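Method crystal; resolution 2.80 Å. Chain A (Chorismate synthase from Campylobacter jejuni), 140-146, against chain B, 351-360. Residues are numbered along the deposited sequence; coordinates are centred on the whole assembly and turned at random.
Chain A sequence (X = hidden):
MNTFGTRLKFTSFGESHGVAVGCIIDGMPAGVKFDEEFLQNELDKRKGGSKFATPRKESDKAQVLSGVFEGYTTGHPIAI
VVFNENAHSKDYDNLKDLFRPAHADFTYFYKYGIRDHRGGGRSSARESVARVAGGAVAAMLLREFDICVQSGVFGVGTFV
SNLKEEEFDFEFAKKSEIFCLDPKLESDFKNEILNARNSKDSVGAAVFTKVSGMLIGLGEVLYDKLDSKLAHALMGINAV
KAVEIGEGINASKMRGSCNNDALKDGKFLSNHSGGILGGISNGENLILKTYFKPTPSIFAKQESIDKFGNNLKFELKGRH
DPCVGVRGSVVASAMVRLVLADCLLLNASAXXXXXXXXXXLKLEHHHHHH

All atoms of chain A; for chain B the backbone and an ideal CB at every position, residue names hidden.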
HETATM    1  N   MSE A 140      -7.257  -1.554 -23.188  1.00 64.54           N
HETATM    2  CA  MSE A 140      -7.160  -0.371 -24.015  1.00 64.87           C
HETATM    3  C   MSE A 140      -5.761   0.221 -23.911  1.00 64.12           C
HETATM    4  O   MSE A 140      -5.190   0.636 -24.909  1.00 65.33           O
HETATM    5  CB  MSE A 140      -8.233   0.639 -23.611  1.00 67.88           C
HETATM    6  CG  MSE A 140      -9.639   0.218 -24.025  1.00 72.65           C
HETATM    7 SE   MSE A 140     -11.052   1.231 -23.170  1.00 85.09          SE
HETATM    8  CE  MSE A 140     -12.294  -0.212 -22.790  1.00 79.12           C
ATOM      9  N   LEU A 141      -5.189   0.247 -22.714  1.00 64.71           N
ATOM     10  CA  LEU A 141      -3.832   0.775 -22.551  1.00 65.39           C
ATOM     11  C   LEU A 141      -2.817  -0.211 -23.120  1.00 66.56           C
ATOM     12  O   LEU A 141      -1.761   0.188 -23.590  1.00 67.68           O
ATOM     13  CB  LEU A 141      -3.531   1.049 -21.069  1.00 64.27           C
ATOM     14  CG  LEU A 141      -2.166   1.587 -20.603  1.00 63.79           C
ATOM     15  CD1 LEU A 141      -1.216   0.458 -20.317  1.00 64.18           C
ATOM     16  CD2 LEU A 141      -1.593   2.523 -21.647  1.00 64.99           C
ATOM     17  N   LEU A 142      -3.149  -1.499 -23.083  1.00 68.20           N
ATOM     18  CA  LEU A 142      -2.270  -2.544 -23.597  1.00 69.34           C
ATOM     19  C   LEU A 142      -2.184  -2.548 -25.117  1.00 71.12           C
ATOM     20  O   LEU A 142      -1.143  -2.879 -25.692  1.00 71.41           O
ATOM     21  CB  LEU A 142      -2.739  -3.917 -23.113  1.00 68.84           C
ATOM     22  CG  LEU A 142      -2.435  -4.276 -21.658  1.00 67.48           C
ATOM     23  CD1 LEU A 142      -2.936  -5.680 -21.369  1.00 65.55           C
ATOM     24  CD2 LEU A 142      -0.931  -4.200 -21.417  1.00 67.00           C
ATOM     25  N   ARG A 143      -3.287  -2.193 -25.766  1.00 73.24           N
ATOM     26  CA  ARG A 143      -3.331  -2.139 -27.222  1.00 73.57           C
ATOM     27  C   ARG A 143      -2.338  -1.085 -27.706  1.00 72.84           C
ATOM     28  O   ARG A 143      -1.662  -1.282 -28.713  1.00 72.47           O
ATOM     29  CB  ARG A 143      -4.745  -1.791 -27.717  1.00 75.13           C
ATOM     30  CG  ARG A 143      -4.896  -1.863 -29.235  1.00 81.13           C
ATOM     31  CD  ARG A 143      -6.296  -1.474 -29.730  1.00 86.13           C
ATOM     32  NE  ARG A 143      -6.406  -1.543 -31.194  1.00 90.15           N
ATOM     33  CZ  ARG A 143      -6.630  -2.656 -31.895  1.00 92.11           C
ATOM     34  NH1 ARG A 143      -6.701  -2.604 -33.221  1.00 92.65           N
ATOM     35  NH2 ARG A 143      -6.804  -3.822 -31.278  1.00 91.75           N
ATOM     36  N   GLU A 144      -2.231   0.023 -26.977  1.00 71.68           N
ATOM     37  CA  GLU A 144      -1.314   1.087 -27.365  1.00 70.36           C
ATOM     38  C   GLU A 144       0.124   0.597 -27.463  1.00 68.74           C
ATOM     39  O   GLU A 144       0.955   1.273 -28.054  1.00 69.71           O
ATOM     40  CB  GLU A 144      -1.385   2.252 -26.376  1.00 72.72           C
ATOM     41  CG  GLU A 144      -2.771   2.882 -26.260  1.00 77.13           C
ATOM     42  CD  GLU A 144      -3.192   3.656 -27.502  1.00 78.81           C
ATOM     43  OE1 GLU A 144      -4.364   4.095 -27.558  1.00 79.78           O
ATOM     44  OE2 GLU A 144      -2.353   3.837 -28.411  1.00 80.67           O
ATOM     45  N   PHE A 145       0.418  -0.570 -26.892  1.00 66.51           N
ATOM     46  CA  PHE A 145       1.772  -1.132 -26.937  1.00 64.47           C
ATOM     47  C   PHE A 145       1.750  -2.465 -27.667  1.00 65.58           C
ATOM     48  O   PHE A 145       2.724  -3.227 -27.651  1.00 63.24           O
ATOM     49  CB  PHE A 145       2.324  -1.341 -25.525  1.00 61.75           C
ATOM     50  CG  PHE A 145       2.672  -0.066 -24.815  1.00 59.00           C
ATOM     51  CD1 PHE A 145       4.000   0.274 -24.583  1.00 57.56           C
ATOM     52  CD2 PHE A 145       1.673   0.802 -24.384  1.00 56.29           C
ATOM     53  CE1 PHE A 145       4.328   1.456 -23.940  1.00 57.02           C
ATOM     54  CE2 PHE A 145       1.989   1.985 -23.743  1.00 55.63           C
ATOM     55  CZ  PHE A 145       3.318   2.317 -23.517  1.00 56.41           C
ATOM     56  N   ASP A 146       0.620  -2.725 -28.311  1.00 67.46           N
ATOM     57  CA  ASP A 146       0.391  -3.956 -29.059  1.00 70.82           C
ATOM     58  C   ASP A 146       0.661  -5.211 -28.272  1.00 71.14           C
ATOM     59  O   ASP A 146       1.349  -6.127 -28.737  1.00 71.69           O
ATOM     60  CB  ASP A 146       1.186  -3.973 -30.365  1.00 74.01           C
ATOM     61  CG  ASP A 146       0.435  -3.295 -31.491  1.00 77.64           C
ATOM     62  OD1 ASP A 146      -0.759  -3.647 -31.672  1.00 77.56           O
ATOM     63  OD2 ASP A 146       1.025  -2.430 -32.188  1.00 79.38           O
TER
ATOM     64  N   UNK B 351       0.875  10.341 -18.306  1.00 75.67           N
ATOM     65  CA  UNK B 351       0.517  10.692 -19.666  1.00 75.59           C
ATOM     66  C   UNK B 351       0.977   9.637 -20.653  1.00 74.08           C
ATOM     67  O   UNK B 351       2.133   9.229 -20.640  1.00 73.54           O
ATOM     68  CB  UNK B 351       1.112  12.052 -20.036  1.00 75.59           C
ATOM     69  N   UNK B 352       0.061   9.213 -21.515  1.00 73.37           N
ATOM     70  CA  UNK B 352       0.353   8.196 -22.508  1.00 73.09           C
ATOM     71  C   UNK B 352       1.544   8.557 -23.385  1.00 75.13           C
ATOM     72  O   UNK B 352       2.317   7.680 -23.791  1.00 73.15           O
ATOM     73  CB  UNK B 352      -0.879   7.958 -23.383  1.00 73.09           C
ATOM     74  N   UNK B 353       1.683   9.845 -23.682  1.00 78.68           N
ATOM     75  CA  UNK B 353       2.791  10.333 -24.496  1.00 82.39           C
ATOM     76  C   UNK B 353       4.085  10.007 -23.746  1.00 82.42           C
ATOM     77  O   UNK B 353       4.999   9.377 -24.287  1.00 81.53           O
ATOM     78  CB  UNK B 353       2.666  11.832 -24.776  1.00 82.39           C
ATOM     79  N   UNK B 354       4.143  10.436 -22.490  1.00 82.77           N
ATOM     80  CA  UNK B 354       5.299  10.199 -21.637  1.00 83.98           C
ATOM     81  C   UNK B 354       5.652   8.729 -21.654  1.00 83.64           C
ATOM     82  O   UNK B 354       6.814   8.348 -21.821  1.00 83.77           O
ATOM     83  CB  UNK B 354       5.033  10.671 -20.206  1.00 83.98           C
ATOM     84  N   UNK B 355       4.622   7.912 -21.476  1.00 82.96           N
ATOM     85  CA  UNK B 355       4.762   6.471 -21.433  1.00 82.20           C
ATOM     86  C   UNK B 355       5.389   5.908 -22.709  1.00 83.24           C
ATOM     87  O   UNK B 355       6.360   5.150 -22.640  1.00 83.06           O
ATOM     88  CB  UNK B 355       3.395   5.827 -21.195  1.00 82.20           C
ATOM     89  N   UNK B 356       4.852   6.277 -23.870  1.00 84.75           N
ATOM     90  CA  UNK B 356       5.407   5.796 -25.138  1.00 86.58           C
ATOM     91  C   UNK B 356       6.876   6.209 -25.233  1.00 87.95           C
ATOM     92  O   UNK B 356       7.724   5.431 -25.677  1.00 87.74           O
ATOM     93  CB  UNK B 356       4.613   6.342 -26.327  1.00 86.58           C
ATOM     94  N   UNK B 357       7.160   7.443 -24.814  1.00 88.75           N
ATOM     95  CA  UNK B 357       8.521   7.985 -24.815  1.00 89.47           C
ATOM     96  C   UNK B 357       9.395   7.143 -23.890  1.00 90.05           C
ATOM     97  O   UNK B 357      10.549   6.838 -24.204  1.00 89.77           O
ATOM     98  CB  UNK B 357       8.530   9.452 -24.381  1.00 89.47           C
ATOM     99  N   UNK B 358       8.826   6.781 -22.740  1.00 90.18           N
ATOM    100  CA  UNK B 358       9.515   5.976 -21.744  1.00 88.91           C
ATOM    101  C   UNK B 358       9.909   4.626 -22.341  1.00 88.60           C
ATOM    102  O   UNK B 358      10.998   4.118 -22.077  1.00 88.47           O
ATOM    103  CB  UNK B 358       8.636   5.782 -20.507  1.00 88.91           C
ATOM    104  N   UNK B 359       9.022   4.054 -23.148  1.00 88.26           N
ATOM    105  CA  UNK B 359       9.296   2.772 -23.785  1.00 89.21           C
ATOM    106  C   UNK B 359       9.760   2.951 -25.235  1.00 89.69           C
ATOM    107  O   UNK B 359       9.570   2.061 -26.070  1.00 89.98           O
ATOM    108  CB  UNK B 359       8.049   1.886 -23.738  1.00 89.21           C
ATOM    109  N   UNK B 360      10.360   4.104 -25.528  1.00 88.94           N
ATOM    110  CA  UNK B 360      10.848   4.382 -26.871  1.00 88.43           C
ATOM    111  C   UNK B 360       9.768   4.650 -27.906  1.00 88.37           C
ATOM    112  O   UNK B 360       9.643   5.807 -28.363  1.00 87.97           O
ATOM    113  CB  UNK B 360      11.703   3.206 -27.346  1.00 88.43           C
TER

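Position 351 lies just before a helix, and its CB has nothing of chain A within 5.5 Å. The N-cap site favours Asn, Asp, Ser or Thr, which can accept from a free backbone NH. The residue is Asn351(B). OD1 of Asn351(B) accepts from the backbone N of 353 at 2.7 Å, a capping bond.

Position 352 opens the helix. Its CA-to-CB bond points sideways to chain A, and the ideal CB touches nothing. A longer side chain could still reach the apolar surface of Leu141(A) and Phe145(A), so Leu, Met or Ile would suit. It is Leu352(B). Leu352(B) CD1 lies 4.0 Å from Leu141(A) CD2 and 4.2 Å from Phe145(A) CE2. Leu352(B) CD2 lies 4.0 Å from Glu144(A) CD.

Positions 353 and 354 are out of reach of chain A. Many helix-compatible residues would fit, polar ones included. Both are asparagine, Asn353(B) and Asn354(B).

At position 355 CA-to-CB points toward chain A, and the ideal CB is 4.2 Å from Phe145(A) CZ. The setting is apolar, so Leu, Ile, Val or Met would be sensible. It is Leu355(B). Leu355(B) CG packs 3.7 Å from Phe145(A) CZ, and Leu355(B) CD2 lies 4.2 Å from Leu141(A) CD2.

At 356 the CA-to-CB bond points sideways, with the ideal CB 5.1 Å from Phe145(A) CZ. The phenyl ring is close, and the carboxylate of Glu144(A) is within reach of a long chain. An apolar stem with a positive end suits this best; Lys or Arg would serve, and Gln or Met are possible. It is Lys356(B). Lys356(B) CD lies over one face of the Phe145(A) ring, 4.1 Å from Phe145(A) CZ. Lys356(B) CE is 3.9 Å from Glu144(A) O. Lys356(B) NZ stands 4.1 Å from Glu144(A) OE2, beyond a salt bridge.

Position 357 is in the helix and out of reach of chain A, so most helix-compatible residues, polar ones included, would do; it is Asn357(B). At 358 the CA-to-CB bond points sideways with no contact, so small or polar residues would do. It is Ala358(B).

Position 359 is the first to leave helical angles. CA-to-CB points toward chain A, with the ideal CB 3.8 Å from Phe145(A) CE1. An aromatic or a large aliphatic residue would suit. It is Tyr359(B). Tyr359(B) CB sits at the edge of the Phe145(A) ring, 3.7 Å from Phe145(A) CE1. The rings form an offset edge-to-face pair, planes at 86°, with the edge of Phe145(A) toward the face of Tyr359(B).

Position 360 has phi of 72°, which favours glycine. It is Gly360(B).

Chain B (351-360) NLNNLKNAYG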
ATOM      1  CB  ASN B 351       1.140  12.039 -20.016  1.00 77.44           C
ATOM      2  CG  ASN B 351       0.616  12.594 -21.311  1.00 79.54           C
ATOM      3  OD1 ASN B 351       0.824  12.017 -22.380  1.00 82.47           O
ATOM      4  ND2 ASN B 351      -0.085  13.719 -21.226  1.00 79.97           N
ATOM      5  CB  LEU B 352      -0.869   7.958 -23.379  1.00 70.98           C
ATOM      6  CG  LEU B 352      -0.661   6.869 -24.427  1.00 69.02           C
ATOM      7  CD1 LEU B 352      -0.202   5.571 -23.769  1.00 67.81           C
ATOM      8  CD2 LEU B 352      -1.954   6.669 -25.176  1.00 67.49           C
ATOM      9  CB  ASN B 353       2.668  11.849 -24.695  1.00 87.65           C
ATOM     10  CG  ASN B 353       3.751  12.419 -25.617  1.00 92.84           C
ATOM     11  OD1 ASN B 353       3.990  13.635 -25.634  1.00 94.20           O
ATOM     12  ND2 ASN B 353       4.397  11.547 -26.395  1.00 94.71           N
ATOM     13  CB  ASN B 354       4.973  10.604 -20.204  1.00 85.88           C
ATOM     14  CG  ASN B 354       4.493  12.031 -20.105  1.00 89.00           C
ATOM     15  OD1 ASN B 354       4.005  12.461 -19.060  1.00 90.18           O
ATOM     16  ND2 ASN B 354       4.637  12.782 -21.197  1.00 90.01           N
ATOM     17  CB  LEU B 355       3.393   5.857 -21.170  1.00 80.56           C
ATOM     18  CG  LEU B 355       3.369   4.491 -20.506  1.00 78.61           C
ATOM     19  CD1 LEU B 355       4.236   4.495 -19.266  1.00 77.70           C
ATOM     20  CD2 LEU B 355       1.933   4.160 -20.170  1.00 78.28           C
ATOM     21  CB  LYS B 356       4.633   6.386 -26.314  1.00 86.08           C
ATOM     22  CG  LYS B 356       3.184   5.954 -26.358  1.00 86.58           C
ATOM     23  CD  LYS B 356       3.044   4.565 -26.942  1.00 87.68           C
ATOM     24  CE  LYS B 356       2.840   4.623 -28.445  1.00 87.75           C
ATOM     25  NZ  LYS B 356       1.522   5.225 -28.786  1.00 88.27           N
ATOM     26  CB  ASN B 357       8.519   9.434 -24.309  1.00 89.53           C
ATOM     27  CG  ASN B 357       7.916  10.409 -25.305  1.00 89.35           C
ATOM     28  OD1 ASN B 357       7.640  11.559 -24.968  1.00 88.45           O
ATOM     29  ND2 ASN B 357       7.717   9.957 -26.538  1.00 90.67           N
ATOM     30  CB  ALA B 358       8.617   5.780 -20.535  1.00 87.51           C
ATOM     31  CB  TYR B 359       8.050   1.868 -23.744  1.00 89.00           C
ATOM     32  CG  TYR B 359       7.740   1.284 -22.377  1.00 87.62           C
ATOM     33  CD1 TYR B 359       7.093   2.042 -21.398  1.00 86.53           C
ATOM     34  CD2 TYR B 359       8.142  -0.016 -22.049  1.00 86.71           C
ATOM     35  CE1 TYR B 359       6.860   1.519 -20.122  1.00 86.37           C
ATOM     36  CE2 TYR B 359       7.918  -0.548 -20.782  1.00 86.21           C
ATOM     37  CZ  TYR B 359       7.281   0.223 -19.822  1.00 87.08           C
ATOM     38  OH  TYR B 359       7.088  -0.299 -18.564  1.00 87.20           O
TER
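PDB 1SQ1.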